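Local structure of hydrogenase maturation factor (Thermoanaerobacter tengcongensis, 3VTH) at residues K339-A344 against F355-R360; V363-D368 against F436-E441. The protein probably transfers the carbamoyl group of carbamoyl phosphate, at the expense of ATP, to the C-terminal cysteine of HypE during maturation of [NiFe]-hydrogenases. One frame throughout, in Å; residues are numbered along the deposited sequence. Where two conformers were deposited one is given.

Contact 1: residues K339-A344 against F355-R360; sequences KDNEEA and FLLNNR
N341 lays its carboxamide against the end of strand 354-358, one branch for each of two neighbours. ND2 gives a nearly straight hydrogen bond to N358 O (2.9 Å, 171°); the acceptor lies in the amide plane of N341, while the donor sits above the carbonyl plane of N358. The other branch, OD1, leans on the L357 side chain at an oblique angle, 3.3 Å from CG. With CG beside the backbone N (chi1 -65°), the amide is carried down from the first turn of the helix to the strand. One turn-length on, A344 O approaches F355 CE1 obliquely at 3.6 Å, and F226 of strand 226-229 touches N341, A344 and L357. K221 NZ also bonds N358 O, so this carbonyl has a second donor. A leucine in place of N341, having no amide, would probably leave N358 O with K221 as its remaining donor and set an apolar branch against it. Just past the strand, N358 OD1 takes R360 N (2.9 Å) in an Asx turn. At the helix start, E343 OE1 accepts from two backbone N-H groups, K339 N (2.9 Å) and D340 N (3.2 Å). The whole is a helix packed on a mixed beta-sheet, the alpha/beta layering of the YrdC-like domain.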
# COMPACT_ATOMS: atom_id res chain seq x y z
N LYS A 339 1.81 -0.76 -18.73
CA LYS A 339 1.66 -2.21 -18.57
C LYS A 339 1.81 -3.02 -19.87
O LYS A 339 2.04 -4.23 -19.81
CB LYS A 339 0.33 -2.55 -17.90
CG LYS A 339 -0.90 -2.44 -18.79
CD LYS A 339 -2.04 -3.25 -18.17
CE LYS A 339 -3.24 -3.36 -19.09
NZ LYS A 339 -2.93 -4.31 -20.19
N ASP A 340 1.71 -2.38 -21.02
CA ASP A 340 1.80 -3.04 -22.32
C ASP A 340 3.11 -2.70 -23.05
O ASP A 340 3.59 -1.57 -22.93
CB ASP A 340 0.62 -2.59 -23.20
CG ASP A 340 -0.72 -3.03 -22.65
OD1 ASP A 340 -0.77 -3.99 -21.85
OD2 ASP A 340 -1.74 -2.41 -23.04
N ASN A 341 3.65 -3.65 -23.81
CA ASN A 341 4.86 -3.40 -24.59
C ASN A 341 4.75 -2.15 -25.47
O ASN A 341 5.62 -1.26 -25.42
CB ASN A 341 5.23 -4.63 -25.44
CG ASN A 341 5.60 -5.84 -24.58
OD1 ASN A 341 6.22 -5.71 -23.53
ND2 ASN A 341 5.23 -7.03 -25.05
N GLU A 342 3.68 -2.07 -26.26
CA GLU A 342 3.49 -0.95 -27.19
C GLU A 342 3.44 0.39 -26.46
O GLU A 342 4.02 1.37 -26.92
CB GLU A 342 2.22 -1.12 -28.01
CG GLU A 342 2.34 -2.11 -29.12
CD GLU A 342 0.99 -2.61 -29.60
OE1 GLU A 342 0.37 -3.43 -28.89
OE2 GLU A 342 0.55 -2.19 -30.69
N GLU A 343 2.71 0.41 -25.34
CA GLU A 343 2.54 1.58 -24.49
C GLU A 343 3.89 2.05 -23.97
O GLU A 343 4.21 3.25 -24.05
CB GLU A 343 1.59 1.20 -23.32
CG GLU A 343 1.38 2.27 -22.26
CD GLU A 343 0.50 1.80 -21.08
OE1 GLU A 343 0.37 0.57 -20.81
OE2 GLU A 343 -0.04 2.70 -20.40
N ALA A 344 4.69 1.11 -23.46
CA ALA A 344 6.00 1.42 -22.90
C ALA A 344 6.96 2.02 -23.95
O ALA A 344 7.60 3.04 -23.70
CB ALA A 344 6.61 0.19 -22.25
N PHE A 355 15.04 -1.59 -23.75
CA PHE A 355 13.85 -2.20 -23.17
C PHE A 355 14.02 -3.71 -23.02
O PHE A 355 14.54 -4.37 -23.92
CB PHE A 355 12.62 -1.95 -24.05
CG PHE A 355 12.22 -0.51 -24.15
CD1 PHE A 355 11.11 -0.03 -23.45
CD2 PHE A 355 12.94 0.38 -24.97
CE1 PHE A 355 10.73 1.33 -23.54
CE2 PHE A 355 12.57 1.71 -25.08
CZ PHE A 355 11.47 2.19 -24.37
N LEU A 356 13.55 -4.24 -21.88
CA LEU A 356 13.40 -5.67 -21.72
C LEU A 356 11.91 -6.00 -21.67
O LEU A 356 11.26 -5.86 -20.62
CB LEU A 356 14.12 -6.21 -20.47
CG LEU A 356 14.15 -7.74 -20.34
CD1 LEU A 356 15.05 -8.38 -21.41
CD2 LEU A 356 14.57 -8.19 -18.94
N LEU A 357 11.40 -6.41 -22.82
CA LEU A 357 10.00 -6.76 -23.01
C LEU A 357 9.76 -8.25 -22.71
O LEU A 357 10.71 -9.01 -22.56
CB LEU A 357 9.66 -6.51 -24.48
CG LEU A 357 9.14 -5.19 -25.05
CD1 LEU A 357 9.48 -3.92 -24.24
CD2 LEU A 357 9.54 -5.05 -26.49
N ASN A 358 8.48 -8.65 -22.63
CA ASN A 358 8.12 -10.06 -22.72
C ASN A 358 6.71 -10.21 -23.29
O ASN A 358 5.97 -9.22 -23.37
CB ASN A 358 8.28 -10.78 -21.36
CG ASN A 358 7.23 -10.39 -20.35
OD1 ASN A 358 6.02 -10.60 -20.56
ND2 ASN A 358 7.67 -9.85 -19.21
N ASN A 359 6.34 -11.42 -23.69
CA ASN A 359 5.05 -11.60 -24.33
C ASN A 359 3.99 -12.22 -23.42
O ASN A 359 3.04 -12.79 -23.92
CB ASN A 359 5.21 -12.41 -25.64
CG ASN A 359 5.81 -13.79 -25.41
OD1 ASN A 359 6.30 -14.10 -24.32
ND2 ASN A 359 5.75 -14.62 -26.43
N ARG A 360 4.14 -12.12 -22.10
CA ARG A 360 3.06 -12.52 -21.19
C ARG A 360 2.23 -11.28 -20.86
O ARG A 360 2.72 -10.36 -20.19
CB ARG A 360 3.59 -13.18 -19.90
CG ARG A 360 2.47 -13.69 -18.94
CD ARG A 360 3.01 -14.37 -17.67
NE ARG A 360 3.93 -13.50 -16.92
CZ ARG A 360 4.86 -13.94 -16.07
NH1 ARG A 360 4.99 -15.24 -15.84
NH2 ARG A 360 5.65 -13.08 -15.43

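Contact 2: residues V363-D368 against F436-E441; sequences VNRIDD and FNYYIE
R365 and E441 share a water that three bonds hold: it accepts from R365 N (3.1 Å) and from R365 NE (3.2 Å), and donates to E441 OE2 (3.3 Å). The contact is a meeting of domains: R365 belongs to a loop of the YrdC-like domain, E441 to helix 433-449 of the Kae1-like domain, whose fold is of the actin-ATPase type. Two of the water's bonds go to one residue because the R365 chain curves round the water. Its CG stands between the backbone N and the carbonyl carbon (chi1 87°), and a further bend at chi3 keeps NE within reach of the same water as the main-chain N. The guanidinium then adds a direct but weak link to the helix, a salt bridge with a long hydrogen bond from NH2 to E441 OE2 (3.5 Å). The two groups are far from flat on each other, their planes lying 62° apart. E441 OE2 thus takes both the water and the arginine, and the charge of R365 would probably favour an ionised carboxylate.

Y438, one turn earlier on the helix, runs alongside R365 in the opposite direction. Guanidinium and ring are inclined by 56°, so this is no stack, although Y438 CD2 does lie over one face of the guanidinium. The ring meets mainly the middle of the arginine chain, with NE 3.4 Å from CE2. At the far ends of the two chains other partners take over: R365 NH1 bonds I337 O, and Y438 OH bonds H425 NE2. That second bond would help hold the phenol, whose OH lies 3.2 Å from R365 CG.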
# COMPACT_ATOMS: atom_id res chain seq x y z
N VAL A 363 -2.60 -8.28 -17.25
CA VAL A 363 -4.02 -7.96 -17.27
C VAL A 363 -4.33 -6.79 -16.34
O VAL A 363 -5.05 -5.87 -16.71
CB VAL A 363 -4.89 -9.20 -16.87
CG1 VAL A 363 -6.36 -8.83 -16.88
CG2 VAL A 363 -4.59 -10.38 -17.85
N ASN A 364 -3.78 -6.86 -15.13
CA ASN A 364 -4.04 -5.87 -14.11
C ASN A 364 -2.72 -5.26 -13.65
O ASN A 364 -1.94 -5.91 -12.95
CB ASN A 364 -4.77 -6.52 -12.92
CG ASN A 364 -6.05 -7.24 -13.35
OD1 ASN A 364 -6.18 -8.47 -13.20
ND2 ASN A 364 -6.99 -6.50 -13.93
N ARG A 365 -2.45 -4.02 -14.05
CA ARG A 365 -1.18 -3.41 -13.65
C ARG A 365 -1.24 -3.11 -12.16
O ARG A 365 -2.34 -2.96 -11.60
CB ARG A 365 -0.92 -2.13 -14.46
CG ARG A 365 -1.55 -0.87 -13.85
CD ARG A 365 -1.51 0.23 -14.85
NE ARG A 365 -2.54 0.07 -15.88
CZ ARG A 365 -2.48 0.66 -17.07
NH1 ARG A 365 -1.44 1.43 -17.39
NH2 ARG A 365 -3.45 0.45 -17.95
N ILE A 366 -0.08 -3.05 -11.50
CA ILE A 366 -0.02 -2.82 -10.06
C ILE A 366 1.38 -2.36 -9.65
O ILE A 366 2.37 -2.96 -10.02
CB ILE A 366 -0.48 -4.10 -9.24
CG1 ILE A 366 -0.49 -3.84 -7.73
CG2 ILE A 366 0.38 -5.34 -9.60
CD1 ILE A 366 -1.38 -4.87 -6.92
N ASP A 367 1.45 -1.26 -8.90
CA ASP A 367 2.74 -0.74 -8.45
C ASP A 367 3.39 -1.58 -7.36
O ASP A 367 2.72 -2.38 -6.71
CB ASP A 367 2.55 0.69 -7.94
CG ASP A 367 2.45 1.69 -9.07
OD1 ASP A 367 3.45 1.88 -9.79
OD2 ASP A 367 1.36 2.26 -9.26
N ASP A 368 4.68 -1.38 -7.14
CA ASP A 368 5.34 -1.95 -5.97
C ASP A 368 4.73 -1.39 -4.69
O ASP A 368 4.33 -0.22 -4.65
CB ASP A 368 6.84 -1.62 -5.98
CG ASP A 368 7.56 -2.19 -7.19
OD1 ASP A 368 7.07 -3.18 -7.79
OD2 ASP A 368 8.63 -1.62 -7.55
N PHE A 436 -7.45 9.51 -13.82
CA PHE A 436 -8.88 9.30 -13.67
C PHE A 436 -9.40 8.17 -14.56
O PHE A 436 -10.18 7.34 -14.09
CB PHE A 436 -9.67 10.58 -13.94
CG PHE A 436 -11.13 10.48 -13.59
CD1 PHE A 436 -12.09 10.42 -14.59
CD2 PHE A 436 -11.54 10.43 -12.25
CE1 PHE A 436 -13.45 10.32 -14.27
CE2 PHE A 436 -12.89 10.32 -11.92
CZ PHE A 436 -13.85 10.28 -12.92
N ASN A 437 -8.96 8.13 -15.82
CA ASN A 437 -9.37 7.05 -16.73
C ASN A 437 -8.99 5.68 -16.20
O ASN A 437 -9.78 4.73 -16.28
CB ASN A 437 -8.77 7.24 -18.14
CG ASN A 437 -9.38 8.40 -18.89
OD1 ASN A 437 -8.83 8.84 -19.90
ND2 ASN A 437 -10.51 8.91 -18.41
N TYR A 438 -7.79 5.59 -15.65
CA TYR A 438 -7.26 4.39 -15.03
C TYR A 438 -8.03 3.99 -13.76
O TYR A 438 -8.41 2.82 -13.60
CB TYR A 438 -5.79 4.61 -14.73
CG TYR A 438 -5.10 3.55 -13.89
CD1 TYR A 438 -4.33 3.92 -12.80
CD2 TYR A 438 -5.20 2.19 -14.20
CE1 TYR A 438 -3.67 2.97 -12.02
CE2 TYR A 438 -4.56 1.22 -13.40
CZ TYR A 438 -3.79 1.62 -12.33
OH TYR A 438 -3.12 0.70 -11.54
N TYR A 439 -8.27 4.96 -12.89
CA TYR A 439 -9.18 4.78 -11.76
C TYR A 439 -10.52 4.18 -12.20
O TYR A 439 -10.95 3.17 -11.66
CB TYR A 439 -9.39 6.13 -11.11
CG TYR A 439 -10.41 6.25 -10.01
CD1 TYR A 439 -11.65 6.81 -10.26
CD2 TYR A 439 -10.10 5.88 -8.70
CE1 TYR A 439 -12.58 7.00 -9.23
CE2 TYR A 439 -11.03 6.05 -7.66
CZ TYR A 439 -12.28 6.61 -7.95
OH TYR A 439 -13.23 6.81 -6.96
N ILE A 440 -11.15 4.79 -13.20
CA ILE A 440 -12.47 4.35 -13.69
C ILE A 440 -12.47 2.92 -14.16
O ILE A 440 -13.38 2.15 -13.82
CB ILE A 440 -13.02 5.27 -14.82
CG1 ILE A 440 -13.43 6.62 -14.25
CG2 ILE A 440 -14.22 4.62 -15.53
CD1 ILE A 440 -14.11 6.54 -12.92
N GLU A 441 -11.44 2.55 -14.92
CA GLU A 441 -11.29 1.21 -15.46
C GLU A 441 -11.02 0.16 -14.36
O GLU A 441 -11.46 -0.98 -14.47
CB GLU A 441 -10.17 1.15 -16.52
CG GLU A 441 -8.75 0.77 -15.97
CD GLU A 441 -7.83 0.12 -17.02
OE1 GLU A 441 -8.30 -0.17 -18.15
OE2 GLU A 441 -6.64 -0.12 -16.71
O HOH W 1 -4.57 -2.36 -15.50

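The two contacts come one after the other along the chain, with centres about 16 Å apart, and R365 is where they meet. Its CB packs against K339 CB of contact 1 at 3.7 Å, and its NH1 makes a long, weak ion pair with E343 OE2 at 3.6 Å. The start of helix 341-347 thus lies behind the arginine that faces the Kae1-like domain. Neither contact reaches the nucleotide: the A344 side chain is about 14 Å from the bound ATP analogue, that of Y438 about 10 Å from it. Segment 363-368 also carries D367, a magnesium ligand in a structure of this protein, though no magnesium is bound to it in this model.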